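Side-chain contacts in Lactamase_B domain-containing protein (Bacillus lehensis G1, PDB 7EV5), which is probably a dual-activity two-zinc hydrolase of the metallo-beta-lactamase fold, resembling both B3 beta-lactamases and glyoxalase II: residues N13-Y18 with G192-I197; A144-G149 with N176-L181; A55-I60 with R94-P99; G31-L36 with V63-D68. One frame throughout, in Å; residues are numbered along the deposited sequence.

Interaction 1 of 4, residues N13-Y18 with G192-I197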
loop_
_atom_site.group_PDB
_atom_site.type_symbol
_atom_site.label_atom_id
_atom_site.label_comp_id
_atom_site.label_asym_id
_atom_site.label_seq_id
_atom_site.Cartn_x
_atom_site.Cartn_y
_atom_site.Cartn_z
ATOM N N ASN A 13 0.841 7.876 -2.563
ATOM C CA ASN A 13 1.864 7.831 -1.519
ATOM C C ASN A 13 2.554 6.474 -1.529
ATOM O O ASN A 13 1.946 5.459 -1.171
ATOM C CB ASN A 13 1.230 8.036 -0.148
ATOM C CG ASN A 13 0.633 9.405 0.026
ATOM O OD1 ASN A 13 1.243 10.403 -0.349
ATOM N ND2 ASN A 13 -0.555 9.469 0.610
ATOM N N ALA A 14 3.821 6.448 -1.921
ATOM C CA ALA A 14 4.677 5.358 -1.485
ATOM C C ALA A 14 5.110 5.633 -0.055
ATOM O O ALA A 14 5.014 6.755 0.442
ATOM C CB ALA A 14 5.927 5.274 -2.364
ATOM N N TYR A 15 5.601 4.599 0.612
ATOM C CA TYR A 15 6.172 4.764 1.944
ATOM C C TYR A 15 7.489 4.019 2.016
ATOM O O TYR A 15 7.625 2.926 1.463
ATOM C CB TYR A 15 5.229 4.258 3.059
ATOM C CG TYR A 15 4.004 5.111 3.140
ATOM C CD1 TYR A 15 4.010 6.296 3.858
ATOM C CD2 TYR A 15 2.851 4.766 2.454
ATOM C CE1 TYR A 15 2.901 7.102 3.901
ATOM C CE2 TYR A 15 1.736 5.580 2.479
ATOM C CZ TYR A 15 1.761 6.745 3.217
ATOM O OH TYR A 15 0.655 7.578 3.262
ATOM N N VAL A 16 8.464 4.609 2.697
ATOM C CA VAL A 16 9.678 3.891 3.051
ATOM C C VAL A 16 9.766 3.852 4.565
ATOM O O VAL A 16 9.871 4.902 5.212
ATOM C CB VAL A 16 10.941 4.516 2.441
ATOM C CG1 VAL A 16 12.147 3.694 2.870
ATOM C CG2 VAL A 16 10.840 4.562 0.924
ATOM N N LEU A 17 9.691 2.648 5.127
ATOM C CA LEU A 17 9.877 2.407 6.552
ATOM C C LEU A 17 11.310 1.941 6.763
ATOM O O LEU A 17 11.801 1.096 6.015
ATOM C CB LEU A 17 8.909 1.310 7.004
ATOM C CG LEU A 17 8.967 0.848 8.469
ATOM C CD1 LEU A 17 8.520 1.943 9.441
ATOM C CD2 LEU A 17 8.122 -0.420 8.643
ATOM N N TYR A 18 11.988 2.494 7.766
ATOM C CA TYR A 18 13.396 2.183 7.961
ATOM C C TYR A 18 13.688 2.006 9.446
ATOM O O TYR A 18 12.849 2.280 10.308
ATOM C CB TYR A 18 14.304 3.252 7.333
ATOM C CG TYR A 18 13.948 4.662 7.741
ATOM C CD1 TYR A 18 14.406 5.188 8.941
ATOM C CD2 TYR A 18 13.146 5.465 6.938
ATOM C CE1 TYR A 18 14.080 6.468 9.332
ATOM C CE2 TYR A 18 12.814 6.745 7.322
ATOM C CZ TYR A 18 13.288 7.242 8.519
ATOM O OH TYR A 18 12.968 8.521 8.914
ATOM N N GLY A 192 -3.310 11.396 -0.187
ATOM C CA GLY A 192 -3.569 12.482 0.734
ATOM C C GLY A 192 -2.767 12.409 2.018
ATOM O O GLY A 192 -1.865 11.578 2.174
ATOM N N PRO A 193 -3.102 13.279 2.970
ATOM C CA PRO A 193 -2.293 13.417 4.187
ATOM C C PRO A 193 -2.399 12.225 5.126
ATOM O O PRO A 193 -3.365 11.460 5.117
ATOM C CB PRO A 193 -2.882 14.665 4.863
ATOM C CG PRO A 193 -3.587 15.405 3.782
ATOM C CD PRO A 193 -4.094 14.358 2.829
ATOM N N LEU A 194 -1.384 12.103 5.981
ATOM C CA LEU A 194 -1.448 11.162 7.089
ATOM C C LEU A 194 -2.581 11.539 8.038
ATOM O O LEU A 194 -2.991 12.697 8.132
ATOM C CB LEU A 194 -0.130 11.182 7.860
ATOM C CG LEU A 194 1.120 10.695 7.139
ATOM C CD1 LEU A 194 2.333 10.968 8.005
ATOM C CD2 LEU A 194 1.009 9.205 6.817
ATOM N N THR A 195 -3.090 10.538 8.750
ATOM C CA THR A 195 -4.078 10.747 9.794
ATOM C C THR A 195 -3.864 9.683 10.864
ATOM O O THR A 195 -2.869 8.958 10.845
ATOM C CB THR A 195 -5.489 10.805 9.199
ATOM O OG1 THR A 195 -6.398 11.262 10.203
ATOM C CG2 THR A 195 -5.926 9.443 8.681
ATOM N N THR A 196 -4.773 9.617 11.833
ATOM C CA THR A 196 -4.731 8.555 12.825
ATOM C C THR A 196 -6.097 7.898 12.904
ATOM O O THR A 196 -7.104 8.450 12.448
ATOM C CB THR A 196 -4.322 9.040 14.229
ATOM O OG1 THR A 196 -5.287 9.990 14.700
ATOM C CG2 THR A 196 -2.929 9.661 14.209
ATOM N N ILE A 197 -6.094 6.691 13.473
ATOM C CA ILE A 197 -7.339 5.951 13.673
ATOM C C ILE A 197 -8.322 6.776 14.488
ATOM O O ILE A 197 -9.487 6.938 14.107
ATOM C CB ILE A 197 -7.056 4.595 14.338
ATOM C CG1 ILE A 197 -6.216 3.707 13.418
ATOM C CG2 ILE A 197 -8.375 3.924 14.742
ATOM C CD1 ILE A 197 -6.998 3.085 12.305
#
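Asn13, the first residue of the 13-18 segment of strand 12-18, comes closest to Gly192 in the loop before the short strand 195-196, with 7.5 Å between their CA atoms, so the side chains span the gap. The Asn13 amide turns toward the loop and its ND2 donates to Gly192 O at 2.9 Å. The bond is bent at the hydrogen (144°), yet it meets a lone pair of the oxygen in the carbonyl plane; Gly192 O itself stands 20° off the amide plane. Ser189 O takes a second bond from the same ND2. Further along, Tyr15 sends its ring the same way, with CG beside the backbone N (chi1 -67°). Leu194 runs past it in the opposite direction, its CD2 lying 3.9 Å from Tyr15 OH and 4.1 Å from Tyr15 CE1. The hydroxyl is hydrogen-bonded to Ser189 O and Gln4 NE2; Leu194 is a van der Waals neighbour. Strand 12-18 belongs to one sheet of the metallo-beta-lactamase sandwich, strands 186-189 and 195-196 to the other. One amide nitrogen thus binds two carbonyls that flank the zinc ligand His191 in the sequence, which probably helps fix the loop carrying that histidine.

Interaction 2 of 4, residues A144-G149 with N176-L181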
loop_
_atom_site.group_PDB
_atom_site.type_symbol
_atom_site.label_atom_id
_atom_site.label_comp_id
_atom_site.label_asym_id
_atom_site.label_seq_id
_atom_site.Cartn_x
_atom_site.Cartn_y
_atom_site.Cartn_z
ATOM N N ALA A 144 3.728 2.086 15.570
ATOM C CA ALA A 144 2.300 2.396 15.599
ATOM C C ALA A 144 1.829 3.069 14.309
ATOM O O ALA A 144 1.233 4.148 14.320
ATOM C CB ALA A 144 1.940 3.229 16.833
ATOM N N VAL A 145 2.100 2.413 13.184
ATOM C CA VAL A 145 1.722 2.926 11.877
ATOM C C VAL A 145 1.112 1.794 11.061
ATOM O O VAL A 145 1.587 0.654 11.110
ATOM C CB VAL A 145 2.912 3.595 11.143
ATOM C CG1 VAL A 145 4.113 2.682 11.094
ATOM C CG2 VAL A 145 2.515 4.039 9.741
ATOM N N LEU A 146 0.056 2.118 10.321
ATOM C CA LEU A 146 -0.687 1.165 9.507
ATOM C C LEU A 146 -0.580 1.599 8.053
ATOM O O LEU A 146 -1.036 2.688 7.688
ATOM C CB LEU A 146 -2.156 1.143 9.938
ATOM C CG LEU A 146 -3.092 0.251 9.113
ATOM C CD1 LEU A 146 -2.858 -1.215 9.413
ATOM C CD2 LEU A 146 -4.544 0.649 9.402
ATOM N N PHE A 147 -0.002 0.741 7.215
ATOM C CA PHE A 147 0.081 1.008 5.780
ATOM C C PHE A 147 -1.111 0.297 5.155
ATOM O O PHE A 147 -1.048 -0.887 4.840
ATOM C CB PHE A 147 1.424 0.540 5.236
ATOM C CG PHE A 147 2.591 1.166 5.948
ATOM C CD1 PHE A 147 3.038 2.422 5.581
ATOM C CD2 PHE A 147 3.213 0.516 7.006
ATOM C CE1 PHE A 147 4.093 3.016 6.224
ATOM C CE2 PHE A 147 4.276 1.113 7.672
ATOM C CZ PHE A 147 4.719 2.365 7.287
ATOM N N SER A 148 -2.212 1.036 4.993
ATOM C CA SER A 148 -3.507 0.453 4.648
ATOM C C SER A 148 -3.970 0.767 3.226
ATOM O O SER A 148 -5.135 0.528 2.900
ATOM C CB SER A 148 -4.570 0.883 5.664
ATOM O OG SER A 148 -4.475 2.271 5.962
ATOM N N GLY A 149 -3.098 1.298 2.379
ATOM C CA GLY A 149 -3.499 1.523 1.000
ATOM C C GLY A 149 -4.708 2.434 0.892
ATOM O O GLY A 149 -4.774 3.498 1.517
ATOM N N ASN A 176 -14.514 -3.428 11.128
ATOM C CA ASN A 176 -14.173 -4.680 11.795
ATOM C C ASN A 176 -12.678 -4.933 11.895
ATOM O O ASN A 176 -12.253 -5.674 12.789
ATOM C CB ASN A 176 -14.841 -5.877 11.107
ATOM C CG ASN A 176 -16.355 -5.775 11.090
ATOM O OD1 ASN A 176 -16.950 -5.080 11.907
ATOM N ND2 ASN A 176 -16.981 -6.448 10.125
ATOM N N LYS A 177 -11.874 -4.352 11.011
ATOM C CA LYS A 177 -10.450 -4.657 10.983
ATOM C C LYS A 177 -9.546 -3.459 11.224
ATOM O O LYS A 177 -8.492 -3.615 11.844
ATOM C CB LYS A 177 -10.100 -5.314 9.645
ATOM C CG LYS A 177 -10.902 -6.598 9.414
ATOM C CD LYS A 177 -10.592 -7.221 8.085
ATOM C CE LYS A 177 -11.378 -8.510 7.931
ATOM N NZ LYS A 177 -11.270 -9.050 6.547
ATOM N N ILE A 178 -9.912 -2.272 10.752
ATOM C CA ILE A 178 -9.031 -1.114 10.871
ATOM C C ILE A 178 -9.302 -0.316 12.136
ATOM O O ILE A 178 -8.394 -0.100 12.946
ATOM C CB ILE A 178 -9.111 -0.248 9.608
ATOM C CG1 ILE A 178 -8.484 -1.028 8.458
ATOM C CG2 ILE A 178 -8.410 1.096 9.820
ATOM C CD1 ILE A 178 -8.417 -0.270 7.189
ATOM N N LEU A 179 -10.543 0.125 12.319
ATOM C CA LEU A 179 -10.851 0.974 13.466
ATOM C C LEU A 179 -10.621 0.335 14.837
ATOM O O LEU A 179 -10.393 1.100 15.789
ATOM C CB LEU A 179 -12.251 1.588 13.331
ATOM C CG LEU A 179 -12.444 2.495 12.111
ATOM C CD1 LEU A 179 -13.857 3.052 12.074
ATOM C CD2 LEU A 179 -11.415 3.617 12.070
ATOM N N PRO A 180 -10.673 -0.992 15.028
ATOM C CA PRO A 180 -10.313 -1.542 16.353
ATOM C C PRO A 180 -8.843 -1.387 16.730
ATOM O O PRO A 180 -8.498 -1.633 17.894
ATOM C CB PRO A 180 -10.703 -3.025 16.251
ATOM C CG PRO A 180 -11.705 -3.078 15.163
ATOM C CD PRO A 180 -11.266 -2.038 14.168
ATOM N N LEU A 181 -7.967 -1.007 15.799
ATOM C CA LEU A 181 -6.565 -0.807 16.128
ATOM C C LEU A 181 -6.404 0.404 17.055
ATOM O O LEU A 181 -7.303 1.243 17.153
ATOM C CB LEU A 181 -5.766 -0.607 14.841
ATOM C CG LEU A 181 -5.648 -1.869 13.992
ATOM C CD1 LEU A 181 -5.068 -1.552 12.626
ATOM C CD2 LEU A 181 -4.796 -2.915 14.708
#
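Leu146 meets Ile178 and Leu181 in the layer between the second sheet of the metallo-beta-lactamase sandwich and the helix packed on its outer face. Strand 145-149 supplies Leu146 and Ser148; helix 167-178 and the turn that follows supply the other two. With its CG anti to the backbone N (chi1 176°), Leu146 reaches from the strand far enough to divide its two methyls over both partners. Its CD2 lies 3.9 Å from Ile178 CG2, while its CD1 is 3.9 Å from Leu181 CD1; that same Leu181 methyl also touches Leu146 CD2, and so sits against the fork of the leucine. Each of the two partners crosses Leu146 at about a right angle. Two residues further along the strand, the other branch of Ile178 takes part: its CD1 is 4.3 Å from Ser148 CB. A type I turn from Ile178 to Leu181, closed by Leu181 N donating to Ile178 O at 3.0 Å, brings the two apolar side chains to the same leucine. The contact is apolar and buried. On the strand's other face Phe147 points into the sandwich, against Phe27 and Tyr15 of the first sheet. Leu146 also touches Ser137 and Tyr139 of strand 136-140, and Ile178 continues the packing onto Val151 and onto Ile197 of helix 197-203.

Interaction 3 of 4, residues A55-I60 with R94-P99. With ZN (zinc ion), chain C; ZN (zinc ion), chain B.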
loop_
_atom_site.group_PDB
_atom_site.type_symbol
_atom_site.label_atom_id
_atom_site.label_comp_id
_atom_site.label_asym_id
_atom_site.label_seq_id
_atom_site.Cartn_x
_atom_site.Cartn_y
_atom_site.Cartn_z
ATOM N N ALA A 55 -2.724 -3.761 -6.243
ATOM C CA ALA A 55 -2.033 -3.724 -7.525
ATOM C C ALA A 55 -2.674 -2.782 -8.531
ATOM O O ALA A 55 -2.455 -2.932 -9.738
ATOM C CB ALA A 55 -1.863 -5.125 -8.110
ATOM N N HIS A 56 -3.439 -1.799 -8.068
ATOM C CA HIS A 56 -3.846 -0.743 -8.986
ATOM C C HIS A 56 -2.614 -0.065 -9.573
ATOM O O HIS A 56 -1.570 0.057 -8.921
ATOM C CB HIS A 56 -4.706 0.300 -8.269
ATOM C CG HIS A 56 -6.138 -0.093 -8.141
ATOM N ND1 HIS A 56 -6.944 0.375 -7.128
ATOM C CD2 HIS A 56 -6.916 -0.900 -8.899
ATOM C CE1 HIS A 56 -8.159 -0.120 -7.268
ATOM N NE2 HIS A 56 -8.167 -0.902 -8.330
ATOM N N PHE A 57 -2.759 0.390 -10.822
ATOM C CA PHE A 57 -1.623 0.924 -11.577
ATOM C C PHE A 57 -0.882 2.028 -10.822
ATOM O O PHE A 57 0.343 2.160 -10.948
ATOM C CB PHE A 57 -2.101 1.441 -12.943
ATOM C CG PHE A 57 -2.880 2.733 -12.861
ATOM C CD1 PHE A 57 -2.254 3.965 -13.056
ATOM C CD2 PHE A 57 -4.237 2.716 -12.566
ATOM C CE1 PHE A 57 -2.975 5.146 -12.968
ATOM C CE2 PHE A 57 -4.964 3.896 -12.474
ATOM C CZ PHE A 57 -4.331 5.115 -12.671
ATOM N N ASP A 58 -1.604 2.862 -10.070
ATOM C CA ASP A 58 -0.986 4.004 -9.412
ATOM C C ASP A 58 -0.141 3.603 -8.215
ATOM O O ASP A 58 0.541 4.455 -7.639
ATOM C CB ASP A 58 -2.048 5.052 -9.032
ATOM C CG ASP A 58 -3.118 4.504 -8.097
ATOM O OD1 ASP A 58 -3.781 3.509 -8.474
ATOM O OD2 ASP A 58 -3.296 5.105 -7.008
ATOM N N HIS A 59 -0.156 2.325 -7.844
ATOM C CA HIS A 59 0.665 1.811 -6.760
ATOM C C HIS A 59 1.825 0.951 -7.233
ATOM O O HIS A 59 2.626 0.516 -6.394
ATOM C CB HIS A 59 -0.209 1.030 -5.760
ATOM C CG HIS A 59 -1.264 1.884 -5.129
ATOM N ND1 HIS A 59 -1.243 2.262 -3.802
ATOM C CD2 HIS A 59 -2.341 2.491 -5.676
ATOM C CE1 HIS A 59 -2.272 3.058 -3.559
ATOM N NE2 HIS A 59 -2.947 3.224 -4.684
ATOM N N ILE A 60 1.960 0.705 -8.541
ATOM C CA ILE A 60 2.887 -0.305 -9.051
ATOM C C ILE A 60 3.798 0.197 -10.158
ATOM O O ILE A 60 4.641 -0.568 -10.636
ATOM C CB ILE A 60 2.170 -1.586 -9.516
ATOM C CG1 ILE A 60 1.365 -1.277 -10.786
ATOM C CG2 ILE A 60 1.312 -2.156 -8.388
ATOM C CD1 ILE A 60 0.820 -2.503 -11.485
ATOM N N ARG A 94 -8.213 1.538 -18.539
ATOM C CA ARG A 94 -9.547 2.121 -18.435
ATOM C C ARG A 94 -9.510 3.541 -17.879
ATOM O O ARG A 94 -10.265 4.408 -18.337
ATOM C CB ARG A 94 -10.422 1.243 -17.559
ATOM C CG ARG A 94 -11.045 0.051 -18.247
ATOM C CD ARG A 94 -12.237 -0.371 -17.429
ATOM N NE ARG A 94 -12.753 -1.687 -17.763
ATOM C CZ ARG A 94 -14.051 -1.942 -17.837
ATOM N NH1 ARG A 94 -14.914 -0.959 -17.647
ATOM N NH2 ARG A 94 -14.478 -3.155 -18.121
ATOM N N LEU A 95 -8.665 3.801 -16.878
ATOM C CA LEU A 95 -8.702 5.083 -16.195
ATOM C C LEU A 95 -7.774 6.112 -16.812
ATOM O O LEU A 95 -7.989 7.309 -16.602
ATOM C CB LEU A 95 -8.382 4.916 -14.705
ATOM C CG LEU A 95 -9.425 4.157 -13.885
ATOM C CD1 LEU A 95 -8.957 3.998 -12.443
ATOM C CD2 LEU A 95 -10.793 4.847 -13.940
ATOM N N THR A 96 -6.752 5.684 -17.554
ATOM C CA THR A 96 -5.780 6.616 -18.120
ATOM C C THR A 96 -5.582 6.485 -19.622
ATOM O O THR A 96 -4.929 7.357 -20.216
ATOM C CB THR A 96 -4.404 6.494 -17.430
ATOM O OG1 THR A 96 -3.651 5.422 -18.017
ATOM C CG2 THR A 96 -4.544 6.281 -15.920
ATOM N N GLY A 97 -6.097 5.435 -20.252
ATOM C CA GLY A 97 -5.934 5.260 -21.673
ATOM C C GLY A 97 -4.579 4.757 -22.099
ATOM O O GLY A 97 -4.292 4.736 -23.302
ATOM N N ARG A 98 -3.724 4.370 -21.158
ATOM C CA ARG A 98 -2.404 3.858 -21.479
ATOM C C ARG A 98 -2.112 2.701 -20.539
ATOM O O ARG A 98 -2.568 2.704 -19.388
ATOM C CB ARG A 98 -1.322 4.929 -21.274
ATOM C CG ARG A 98 -1.704 6.318 -21.762
ATOM C CD ARG A 98 -0.537 7.271 -21.621
ATOM N NE ARG A 98 -0.873 8.628 -22.036
ATOM C CZ ARG A 98 -0.833 9.056 -23.292
ATOM N NH1 ARG A 98 -0.488 8.220 -24.266
ATOM N NH2 ARG A 98 -1.143 10.315 -23.579
ATOM N N PRO A 99 -1.359 1.701 -20.995
ATOM C CA PRO A 99 -1.089 0.528 -20.157
ATOM C C PRO A 99 0.103 0.749 -19.243
ATOM O O PRO A 99 1.138 1.292 -19.638
ATOM C CB PRO A 99 -0.770 -0.560 -21.192
ATOM C CG PRO A 99 -0.143 0.196 -22.332
ATOM C CD PRO A 99 -0.840 1.540 -22.366
HETATM ZN ZN ZN C . -4.555 4.413 -5.156
HETATM ZN ZN ZN B . -6.409 1.696 -5.564
HETATM O O HOH W 1 -5.616 3.255 -6.396
#
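Phe57 sits within the zinc-binding signature His-X-His-X-Asp-His of the metallo-beta-lactamase fold, here His54 to His59, and packs against Leu95 and Thr96 at the end of helix 92-96. From CB, which sets off toward the helix, chi1 of 73° places CG between the backbone N and the carbonyl carbon. CD1 is still 4.3 Å from Thr96 CG2. At the far end of the ring CE1 and CZ are each 3.5 Å from that same methyl, which approaches obliquely from the opposite direction. On the other flank CE2 is met by Leu95 CD1 at 4.0 Å, at the ring's edge and near its plane. CB of the next residue, Asp58, lies over one face of the ring, offset toward the rim. Thr96 gives its methyl to the ring, while its OG1 is hydrogen-bonded to Ser92 O. The phenylalanine takes no part in metal binding, whereas its neighbours do: His56 ND1 holds one zinc ion, Asp58 OD2 and His59 NE2 the other. The water bridging the two zinc ions, 2.0 Å from the one bound by Asp58 and 1.9 Å from the one bound by His56, donates a hydrogen bond to Asp58 OD1 at 2.8 Å.

Interaction 4 of 4, residues G31-L36 with V63-D68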
loop_
_atom_site.group_PDB
_atom_site.type_symbol
_atom_site.label_atom_id
_atom_site.label_comp_id
_atom_site.label_asym_id
_atom_site.label_seq_id
_atom_site.Cartn_x
_atom_site.Cartn_y
_atom_site.Cartn_z
ATOM N N GLY A 31 5.103 5.340 -9.093
ATOM C CA GLY A 31 5.523 6.123 -10.242
ATOM C C GLY A 31 6.836 6.788 -9.909
ATOM O O GLY A 31 7.412 6.563 -8.843
ATOM N N ASP A 32 7.311 7.605 -10.851
ATOM C CA ASP A 32 8.528 8.403 -10.675
ATOM C C ASP A 32 9.631 7.585 -9.999
ATOM O O ASP A 32 10.192 7.968 -8.968
ATOM C CB ASP A 32 8.218 9.690 -9.915
ATOM C CG ASP A 32 9.264 10.761 -10.108
ATOM O OD1 ASP A 32 10.299 10.502 -10.761
ATOM O OD2 ASP A 32 9.041 11.874 -9.597
ATOM N N ALA A 33 9.924 6.420 -10.591
ATOM C CA ALA A 33 10.843 5.472 -9.970
ATOM C C ALA A 33 12.174 6.120 -9.629
ATOM O O ALA A 33 12.750 5.847 -8.574
ATOM C CB ALA A 33 11.075 4.274 -10.894
ATOM N N GLU A 34 12.671 6.989 -10.512
ATOM C CA GLU A 34 13.999 7.564 -10.330
ATOM C C GLU A 34 14.054 8.467 -9.104
ATOM O O GLU A 34 15.071 8.503 -8.405
ATOM C CB GLU A 34 14.414 8.317 -11.598
ATOM C CG GLU A 34 14.656 7.425 -12.806
ATOM C CD GLU A 34 13.383 6.812 -13.356
ATOM O OE1 GLU A 34 12.322 7.486 -13.334
ATOM O OE2 GLU A 34 13.449 5.651 -13.807
ATOM N N ALA A 35 12.974 9.190 -8.814
ATOM C CA ALA A 35 12.948 9.997 -7.599
ATOM C C ALA A 35 13.038 9.123 -6.355
ATOM O O ALA A 35 13.726 9.470 -5.387
ATOM C CB ALA A 35 11.683 10.849 -7.556
ATOM N N LEU A 36 12.331 7.990 -6.353
ATOM C CA LEU A 36 12.367 7.097 -5.201
ATOM C C LEU A 36 13.711 6.389 -5.091
ATOM O O LEU A 36 14.285 6.317 -3.997
ATOM C CB LEU A 36 11.223 6.088 -5.284
ATOM C CG LEU A 36 11.208 5.027 -4.174
ATOM C CD1 LEU A 36 11.041 5.650 -2.804
ATOM C CD2 LEU A 36 10.093 4.018 -4.448
ATOM N N VAL A 63 7.479 -0.429 -9.667
ATOM C CA VAL A 63 7.885 -1.728 -9.125
ATOM C C VAL A 63 9.048 -2.325 -9.918
ATOM O O VAL A 63 10.042 -2.766 -9.335
ATOM C CB VAL A 63 6.676 -2.680 -9.042
ATOM C CG1 VAL A 63 7.127 -4.113 -8.815
ATOM C CG2 VAL A 63 5.749 -2.253 -7.917
ATOM N N ASP A 64 8.941 -2.350 -11.252
ATOM C CA ASP A 64 9.993 -2.938 -12.088
ATOM C C ASP A 64 11.351 -2.323 -11.765
ATOM O O ASP A 64 12.326 -3.032 -11.478
ATOM C CB ASP A 64 9.681 -2.666 -13.566
ATOM C CG ASP A 64 8.701 -3.661 -14.183
ATOM O OD1 ASP A 64 8.601 -4.817 -13.714
ATOM O OD2 ASP A 64 8.030 -3.273 -15.171
ATOM N N ALA A 65 11.430 -0.997 -11.815
ATOM C CA ALA A 65 12.714 -0.327 -11.642
ATOM C C ALA A 65 13.259 -0.536 -10.238
ATOM O O ALA A 65 14.451 -0.798 -10.060
ATOM C CB ALA A 65 12.577 1.160 -11.958
ATOM N N VAL A 66 12.404 -0.438 -9.224
ATOM C CA VAL A 66 12.862 -0.632 -7.854
ATOM C C VAL A 66 13.290 -2.083 -7.636
ATOM O O VAL A 66 14.359 -2.357 -7.073
ATOM C CB VAL A 66 11.776 -0.179 -6.859
ATOM C CG1 VAL A 66 12.184 -0.517 -5.454
ATOM C CG2 VAL A 66 11.544 1.323 -6.979
ATOM N N ARG A 67 12.465 -3.033 -8.088
ATOM C CA ARG A 67 12.801 -4.448 -7.954
ATOM C C ARG A 67 14.114 -4.774 -8.661
ATOM O O ARG A 67 14.973 -5.473 -8.111
ATOM C CB ARG A 67 11.650 -5.286 -8.516
ATOM C CG ARG A 67 11.819 -6.783 -8.449
ATOM C CD ARG A 67 10.886 -7.447 -9.465
ATOM N NE ARG A 67 11.299 -7.148 -10.835
ATOM C CZ ARG A 67 10.510 -6.623 -11.769
ATOM N NH1 ARG A 67 9.243 -6.336 -11.503
ATOM N NH2 ARG A 67 10.992 -6.385 -12.980
ATOM N N ASP A 68 14.288 -4.266 -9.886
ATOM C CA ASP A 68 15.495 -4.564 -10.656
ATOM C C ASP A 68 16.725 -3.914 -10.036
ATOM O O ASP A 68 17.794 -4.535 -9.965
ATOM C CB ASP A 68 15.326 -4.090 -12.103
ATOM C CG ASP A 68 14.336 -4.938 -12.901
ATOM O OD1 ASP A 68 13.951 -6.033 -12.441
ATOM O OD2 ASP A 68 13.956 -4.499 -14.011
#
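A first torsion of 176° turns Leu36 CG to the far side from its own backbone N, and Val66 has its CG2 anti to the carbonyl carbon. These settings bring the Leu36 CD2 methyl to within 4.0 Å of Val66 CG2, the two side chains crossing at about a right angle. A turn earlier on helix 33-42, two alanines meet without torsions to adjust: Ala33 CB is 3.6 Å from Ala65 CB, each methyl directed at the other helix. Such small side chains let the backbones come near, and the CA atoms of Ala33 and Ala65 are 6.3 Å apart. Across the two segments the contact is purely apolar. Asp32 occupies the N-cap of the first helix. On the second, Arg67 is deposited in two conformers and reaches Asp64 and Asp68 in one of them, so these bonds are tentative: NH1 to Asp64 OD1 at 2.8 Å, on the anti lone pair, and NH2 to the same oxygen and to Asp68 OD1 at 3.0 Å. Asp64 OD1 also accepts from Ala103 N, a bond that itself ties the helix to the chain between strands 74-77 and 108-110. The two helices form successive beta-alpha-beta crossovers, helix 33-42 between strands 23-27 and 46-51, helix 63-70 between strands 46-51 and 74-77, and lie side by side on one face of the first sheet. Ile37 extends their interface to Ala65 and Val66; toward the sheet, Leu36 packs on Ile5 and Leu7 of strand 2-7, and Val63 on Val74 of strand 74-77.

From the N terminus, residues 13-18 open interaction 1, the longest loop, which closes only at 192-197 and encloses the other three. Interaction 4 starts next at 31-36, and interaction 3 starts at 55-60 before 63-68 closes interaction 4; these two therefore cross, interaction 3 ending at 94-99. Interaction 2, 144-149 with 176-181, follows in series. Interaction 4 joins helices on the first sheet, interaction 2 fixes a helix end on the second, and interaction 1 ties sheet to sheet. Ile197 of interaction 1 packs beside the helix end of interaction 2, while Val16 touches Leu36 of interaction 4. Interaction 3 ties the zinc-binding loop to helix 92-96.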